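PDB 1IZC: macrophomate synthase intermolecular Diels-Alderase from Macrophoma commelinae, which is a TIM-barrel enzyme of the HpcH/HpaI aldolase/citrate lyase family that holds a magnesium ion together with pyruvic acid. Local coordinates for residues V46-G49 against V55-V58; K33-D38 against G267-A272. The protein carries 1 engineered substitution. One frame throughout, in Å; residues are numbered along the deposited sequence.

Interaction 1: residues V46-G49 against V55-V58; sequences VAHG and VTKV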
ATOM      1  N   VAL A  46       3.754   7.207  24.880  1.00  8.16           N
ATOM      2  CA  VAL A  46       3.369   8.128  23.823  1.00  9.44           C
ATOM      3  C   VAL A  46       2.142   7.603  23.091  1.00  9.45           C
ATOM      4  O   VAL A  46       2.020   6.390  22.845  1.00  9.03           O
ATOM      5  CB  VAL A  46       4.568   8.333  22.833  1.00  6.96           C
ATOM      6  CG1 VAL A  46       4.958   7.007  22.176  1.00  9.43           C
ATOM      7  CG2 VAL A  46       4.221   9.381  21.779  1.00  8.96           C
ATOM      8  N   ALA A  47       1.222   8.515  22.775  1.00  8.07           N
ATOM      9  CA  ALA A  47      -0.010   8.162  22.064  1.00  8.76           C
ATOM     10  C   ALA A  47       0.320   8.241  20.577  1.00 10.97           C
ATOM     11  O   ALA A  47       0.957   9.190  20.130  1.00 10.41           O
ATOM     12  CB  ALA A  47      -1.123   9.132  22.430  1.00  9.51           C
ATOM     13  N   HIS A  48      -0.127   7.237  19.832  1.00  8.69           N
ATOM     14  CA  HIS A  48       0.188   7.089  18.406  1.00  7.76           C
ATOM     15  C   HIS A  48      -1.091   6.975  17.565  1.00 10.55           C
ATOM     16  O   HIS A  48      -1.795   5.952  17.585  1.00  8.68           O
ATOM     17  CB  HIS A  48       1.108   5.850  18.316  1.00  7.31           C
ATOM     18  CG  HIS A  48       1.541   5.449  16.937  1.00  7.62           C
ATOM     19  ND1 HIS A  48       1.784   6.353  15.922  1.00  9.37           N
ATOM     20  CD2 HIS A  48       1.920   4.239  16.457  1.00  9.57           C
ATOM     21  CE1 HIS A  48       2.297   5.718  14.882  1.00  9.12           C
ATOM     22  NE2 HIS A  48       2.392   4.433  15.180  1.00 10.00           N
ATOM     23  N   GLY A  49      -1.394   8.057  16.839  1.00  8.73           N
ATOM     24  CA  GLY A  49      -2.583   8.116  16.004  1.00  7.74           C
ATOM     25  C   GLY A  49      -2.270   8.298  14.522  1.00 11.31           C
ATOM     26  O   GLY A  49      -3.174   8.261  13.693  1.00 11.46           O
ATOM     27  N   VAL A  55       6.498   6.100  11.426  1.00  6.85           N
ATOM     28  CA  VAL A  55       6.345   6.902  12.638  1.00  6.85           C
ATOM     29  C   VAL A  55       6.482   6.008  13.878  1.00  5.83           C
ATOM     30  O   VAL A  55       7.123   6.389  14.854  1.00  7.01           O
ATOM     31  CB  VAL A  55       4.977   7.620  12.657  1.00  4.68           C
ATOM     32  CG1 VAL A  55       4.740   8.289  14.025  1.00  7.44           C
ATOM     33  CG2 VAL A  55       4.960   8.692  11.567  1.00  7.51           C
ATOM     34  N   THR A  56       5.888   4.816  13.848  1.00  6.87           N
ATOM     35  CA  THR A  56       6.004   3.931  15.002  1.00  8.18           C
ATOM     36  C   THR A  56       7.480   3.676  15.291  1.00  7.10           C
ATOM     37  O   THR A  56       7.906   3.631  16.443  1.00  6.42           O
ATOM     38  CB  THR A  56       5.360   2.556  14.752  1.00  9.02           C
ATOM     39  OG1 THR A  56       4.139   2.722  14.022  1.00  7.96           O
ATOM     40  CG2 THR A  56       5.067   1.872  16.087  1.00  8.20           C
ATOM     41  N   LYS A  57       8.254   3.472  14.233  1.00  5.17           N
ATOM     42  CA  LYS A  57       9.683   3.221  14.408  1.00  6.35           C
ATOM     43  C   LYS A  57      10.410   4.413  15.040  1.00  8.60           C
ATOM     44  O   LYS A  57      11.300   4.237  15.875  1.00 10.38           O
ATOM     45  CB  LYS A  57      10.308   2.877  13.057  1.00  8.61           C
ATOM     46  CG  LYS A  57       9.855   1.521  12.518  1.00  6.30           C
ATOM     47  CD  LYS A  57      10.397   1.292  11.102  1.00  7.46           C
ATOM     48  CE  LYS A  57      10.036  -0.098  10.591  1.00  7.52           C
ATOM     49  NZ  LYS A  57      10.539  -0.290   9.187  1.00  8.03           N
ATOM     50  N   VAL A  58      10.050   5.624  14.626  1.00  7.10           N
ATOM     51  CA  VAL A  58      10.673   6.825  15.192  1.00  7.64           C
ATOM     52  C   VAL A  58      10.293   6.919  16.673  1.00 10.22           C
ATOM     53  O   VAL A  58      11.128   7.200  17.525  1.00  9.23           O
ATOM     54  CB  VAL A  58      10.195   8.092  14.462  1.00  9.66           C
ATOM     55  CG1 VAL A  58      10.724   9.348  15.167  1.00 11.11           C
ATOM     56  CG2 VAL A  58      10.679   8.057  13.005  1.00  9.39           C
TER

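Interaction 2: residues K33-D38 against G267-A272; sequences KDAMAD and GYRAIA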
ATOM      1  N   LYS A  33       1.918  -3.697  38.097  1.00  9.18           N
ATOM      2  CA  LYS A  33       2.045  -4.042  39.509  1.00  9.24           C
ATOM      3  C   LYS A  33       3.295  -3.388  40.093  1.00 14.06           C
ATOM      4  O   LYS A  33       3.275  -2.893  41.227  1.00 12.39           O
ATOM      5  CB  LYS A  33       2.112  -5.562  39.690  1.00  8.08           C
ATOM      6  CG  LYS A  33       0.763  -6.256  39.462  1.00 14.48           C
ATOM      7  CD  LYS A  33       0.908  -7.763  39.288  1.00 29.74           C
ATOM      8  CE  LYS A  33      -0.453  -8.408  38.987  1.00 35.68           C
ATOM      9  NZ  LYS A  33      -0.366  -9.739  38.306  1.00 26.96           N
ATOM     10  N   ASP A  34       4.378  -3.371  39.317  1.00 11.11           N
ATOM     11  CA  ASP A  34       5.622  -2.762  39.788  1.00 11.10           C
ATOM     12  C   ASP A  34       5.481  -1.250  39.967  1.00 11.78           C
ATOM     13  O   ASP A  34       6.055  -0.674  40.900  1.00 12.49           O
ATOM     14  CB  ASP A  34       6.778  -3.076  38.828  1.00 10.28           C
ATOM     15  CG  ASP A  34       7.171  -4.542  38.840  1.00 12.26           C
ATOM     16  OD1 ASP A  34       6.751  -5.283  39.758  1.00 14.39           O
ATOM     17  OD2 ASP A  34       7.914  -4.966  37.931  1.00 14.69           O
ATOM     18  N   ALA A  35       4.712  -0.604  39.089  1.00 12.01           N
ATOM     19  CA  ALA A  35       4.488   0.837  39.185  1.00 11.08           C
ATOM     20  C   ALA A  35       3.599   1.148  40.396  1.00 12.00           C
ATOM     21  O   ALA A  35       3.740   2.189  41.036  1.00 11.65           O
ATOM     22  CB  ALA A  35       3.842   1.368  37.895  1.00 14.54           C
ATOM     23  N   MET A  36       2.673   0.248  40.712  1.00 11.78           N
ATOM     24  CA  MET A  36       1.829   0.454  41.880  1.00 12.30           C
ATOM     25  C   MET A  36       2.679   0.348  43.148  1.00 12.12           C
ATOM     26  O   MET A  36       2.517   1.134  44.075  1.00 15.04           O
ATOM     27  CB  MET A  36       0.707  -0.578  41.906  1.00 11.41           C
ATOM     28  CG  MET A  36      -0.315  -0.319  40.828  1.00 13.86           C
ATOM     29  SD  MET A  36      -1.608  -1.538  40.859  1.00 19.39           S
ATOM     30  CE  MET A  36      -0.964  -2.789  39.781  1.00 35.03           C
ATOM     31  N   ALA A  37       3.600  -0.607  43.166  1.00 12.76           N
ATOM     32  CA  ALA A  37       4.478  -0.810  44.318  1.00 13.17           C
ATOM     33  C   ALA A  37       5.466   0.340  44.484  1.00 16.87           C
ATOM     34  O   ALA A  37       5.825   0.703  45.607  1.00 14.18           O
ATOM     35  CB  ALA A  37       5.246  -2.119  44.169  1.00 12.43           C
ATOM     36  N   ASP A  38       5.910   0.902  43.359  1.00 12.67           N
ATOM     37  CA  ASP A  38       6.863   2.009  43.374  1.00 13.24           C
ATOM     38  C   ASP A  38       6.452   2.983  42.276  1.00 12.36           C
ATOM     39  O   ASP A  38       6.840   2.818  41.127  1.00 12.88           O
ATOM     40  CB  ASP A  38       8.274   1.476  43.107  1.00 15.38           C
ATOM     41  CG  ASP A  38       9.323   2.576  43.070  1.00 20.27           C
ATOM     42  OD1 ASP A  38       8.942   3.759  43.138  1.00 15.49           O
ATOM     43  OD2 ASP A  38      10.523   2.243  42.970  1.00 20.90           O
ATOM     44  N   GLY A 267      -3.176   8.703  41.406  1.00 19.64           N
ATOM     45  CA  GLY A 267      -3.302   7.286  41.126  1.00 19.48           C
ATOM     46  C   GLY A 267      -2.978   6.847  39.708  1.00 16.13           C
ATOM     47  O   GLY A 267      -3.155   5.676  39.385  1.00 15.66           O
ATOM     48  N   TYR A 268      -2.516   7.757  38.856  1.00 14.48           N
ATOM     49  CA  TYR A 268      -2.174   7.353  37.488  1.00 10.84           C
ATOM     50  C   TYR A 268      -0.859   6.582  37.511  1.00 11.52           C
ATOM     51  O   TYR A 268       0.104   7.028  38.128  1.00 13.27           O
ATOM     52  CB  TYR A 268      -2.000   8.570  36.566  1.00 10.24           C
ATOM     53  CG  TYR A 268      -3.275   9.335  36.254  1.00 15.97           C
ATOM     54  CD1 TYR A 268      -4.060   9.855  37.279  1.00 18.91           C
ATOM     55  CD2 TYR A 268      -3.665   9.583  34.936  1.00 23.29           C
ATOM     56  CE1 TYR A 268      -5.192  10.603  37.013  1.00 21.91           C
ATOM     57  CE2 TYR A 268      -4.809  10.340  34.655  1.00 23.33           C
ATOM     58  CZ  TYR A 268      -5.562  10.844  35.704  1.00 29.77           C
ATOM     59  OH  TYR A 268      -6.688  11.603  35.463  1.00 33.45           O
ATOM     60  N   ARG A 269      -0.810   5.441  36.832  1.00  9.87           N
ATOM     61  CA  ARG A 269       0.418   4.653  36.779  1.00  9.00           C
ATOM     62  C   ARG A 269       0.855   4.373  35.342  1.00  9.87           C
ATOM     63  O   ARG A 269       1.842   3.682  35.109  1.00 10.52           O
ATOM     64  CB  ARG A 269       0.255   3.348  37.565  1.00  9.82           C
ATOM     65  CG  ARG A 269      -0.039   3.577  39.052  1.00 15.11           C
ATOM     66  CD  ARG A 269       1.171   4.129  39.808  1.00 12.44           C
ATOM     67  NE  ARG A 269       0.842   4.358  41.220  1.00 14.45           N
ATOM     68  CZ  ARG A 269       0.389   5.509  41.708  1.00 17.60           C
ATOM     69  NH1 ARG A 269       0.216   6.552  40.909  1.00 15.90           N
ATOM     70  NH2 ARG A 269       0.089   5.618  43.003  1.00 14.90           N
ATOM     71  N   ALA A 270       0.109   4.910  34.383  1.00 10.82           N
ATOM     72  CA  ALA A 270       0.463   4.772  32.959  1.00 13.44           C
ATOM     73  C   ALA A 270       0.007   6.089  32.373  1.00 10.98           C
ATOM     74  O   ALA A 270      -1.195   6.360  32.312  1.00 11.89           O
ATOM     75  CB  ALA A 270      -0.279   3.616  32.313  1.00  9.40           C
ATOM     76  N   ILE A 271       0.966   6.912  31.956  1.00 12.05           N
ATOM     77  CA  ILE A 271       0.644   8.233  31.434  1.00 10.50           C
ATOM     78  C   ILE A 271       1.230   8.480  30.049  1.00 10.15           C
ATOM     79  O   ILE A 271       2.424   8.296  29.844  1.00  9.61           O
ATOM     80  CB  ILE A 271       1.204   9.332  32.364  1.00 13.91           C
ATOM     81  CG1 ILE A 271       0.758   9.073  33.811  1.00 11.26           C
ATOM     82  CG2 ILE A 271       0.740  10.707  31.883  1.00 13.96           C
ATOM     83  CD1 ILE A 271       1.404  10.024  34.818  1.00 13.65           C
ATOM     84  N   ALA A 272       0.384   8.890  29.107  1.00  9.92           N
ATOM     85  CA  ALA A 272       0.864   9.215  27.765  1.00 10.93           C
ATOM     86  C   ALA A 272       1.307  10.671  27.910  1.00 11.18           C
ATOM     87  O   ALA A 272       0.475  11.546  28.154  1.00 14.68           O
ATOM     88  CB  ALA A 272      -0.268   9.101  26.764  1.00 12.77           C
TER
HETATM   89  O   HOH W   1       0.601   2.885  43.691  1.00 27.08           O

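Interaction 1: residues V46-G49 against V55-V58
A buried hydrogen bond between His-48 and Thr-56, backed by packing of Val-55, ties the first strand of the TIM barrel to the helix that follows it. Strand 43-48, helix 53-61 and strand 66-70 form a beta-alpha-beta unit, and His-48 stands at the end of its first strand. With CG anti to the backbone N (chi1 178°), the imidazole reaches straight out from the strand to the helix. NE2 meets OG1 of Thr-56 at 2.7 Å, and the hydroxyl lies at the edge of the ring, near its plane; at 149° the bond is somewhat bent. The two side chains cross at about a right angle, and the threonine methyl also comes near the ring: CG2 of Thr-56 is 3.8 Å from NE2 of His-48. Val-55, one residue earlier in the helix, approaches the ring obliquely. The other ring nitrogen, ND1, is bonded to Asp-276, whose second carboxylate oxygen takes the backbone N of Gly-49. Held at both nitrogens, the imidazole has its rotation fixed, and the edge-to-face ring of Phe-76 packs against it. Thr-56 OG1 is gripped twice too, since it also bonds to the carbonyl O of Ser-52, just before the helix begins, while helix 78-91 touches the threonine through Ala-84 and Ala-88. The contact buries 129 Å² in all. The closest carbon-carbon approach is that of CG1 of Val-55, 3.6 Å from CE1 of His-48.

Interaction 2: residues K33-D38 against G267-A272
Ala-35 and Met-36, in the last turn of helix 28-37, pack on Arg-269 at the end of the TIM barrel where strands 43-48 and 271-275 begin. Arg-269 lies in the short strand 268-269, just after Gly-267 ends helix 260-265 with a Schellman motif and just before the chain turns into the last barrel strand. The tight side belongs to Ala-35, which is buried. Its methyl points at the strand, with CB of Ala-35 at 4.1 Å from CB of Arg-269, and its carbonyl O comes to 3.4 Å from CD of the same arginine. A bend at chi2 (-70°) folds the arginine chain along the helix turn instead of letting it run straight out. Met-36 marks the looser side. Its CA sits at the edge of the guanidinium, and its CG is 4.3 Å from CG of Arg-269, but from there the side chain leads away from the strand; the residue also touches a crystal neighbour. Here the link is made by water: one molecule donates to the carbonyl O of Met-36 at 2.6 Å and, lying in the guanidinium plane, accepts from NH2 of Arg-269 at 2.9 Å. The far end of the guanidinium is anchored on its own side of the contact, for NH1 also bonds to the carbonyl O of Ile-264 in helix 260-265. A second carbonyl holds that nitrogen: NH1 of Arg-269 is 2.8 Å from O of Tyr-268, standing well above the carbonyl plane, 61° out of it.

How the interactions relate
Interactions 1 and 2 meet at the closure of the barrel, where strand 43-48, the first, lies beside strand 271-275, the last. Helix 28-37 of interaction 2 leads into strand 43-48, whose far end carries interaction 1, so the two sit toward opposite ends of that strand, their centres about 21 Å apart. They touch directly where N of Ala-47 packs 4.3 Å from CB of Ala-272. Neither uses the residues of the ligand site, in which Glu-185 and Asp-211 bind the magnesium ion and belong to the pyruvic acid pocket; the side chain of His-48 is about 14 Å from a bound pyruvic acid.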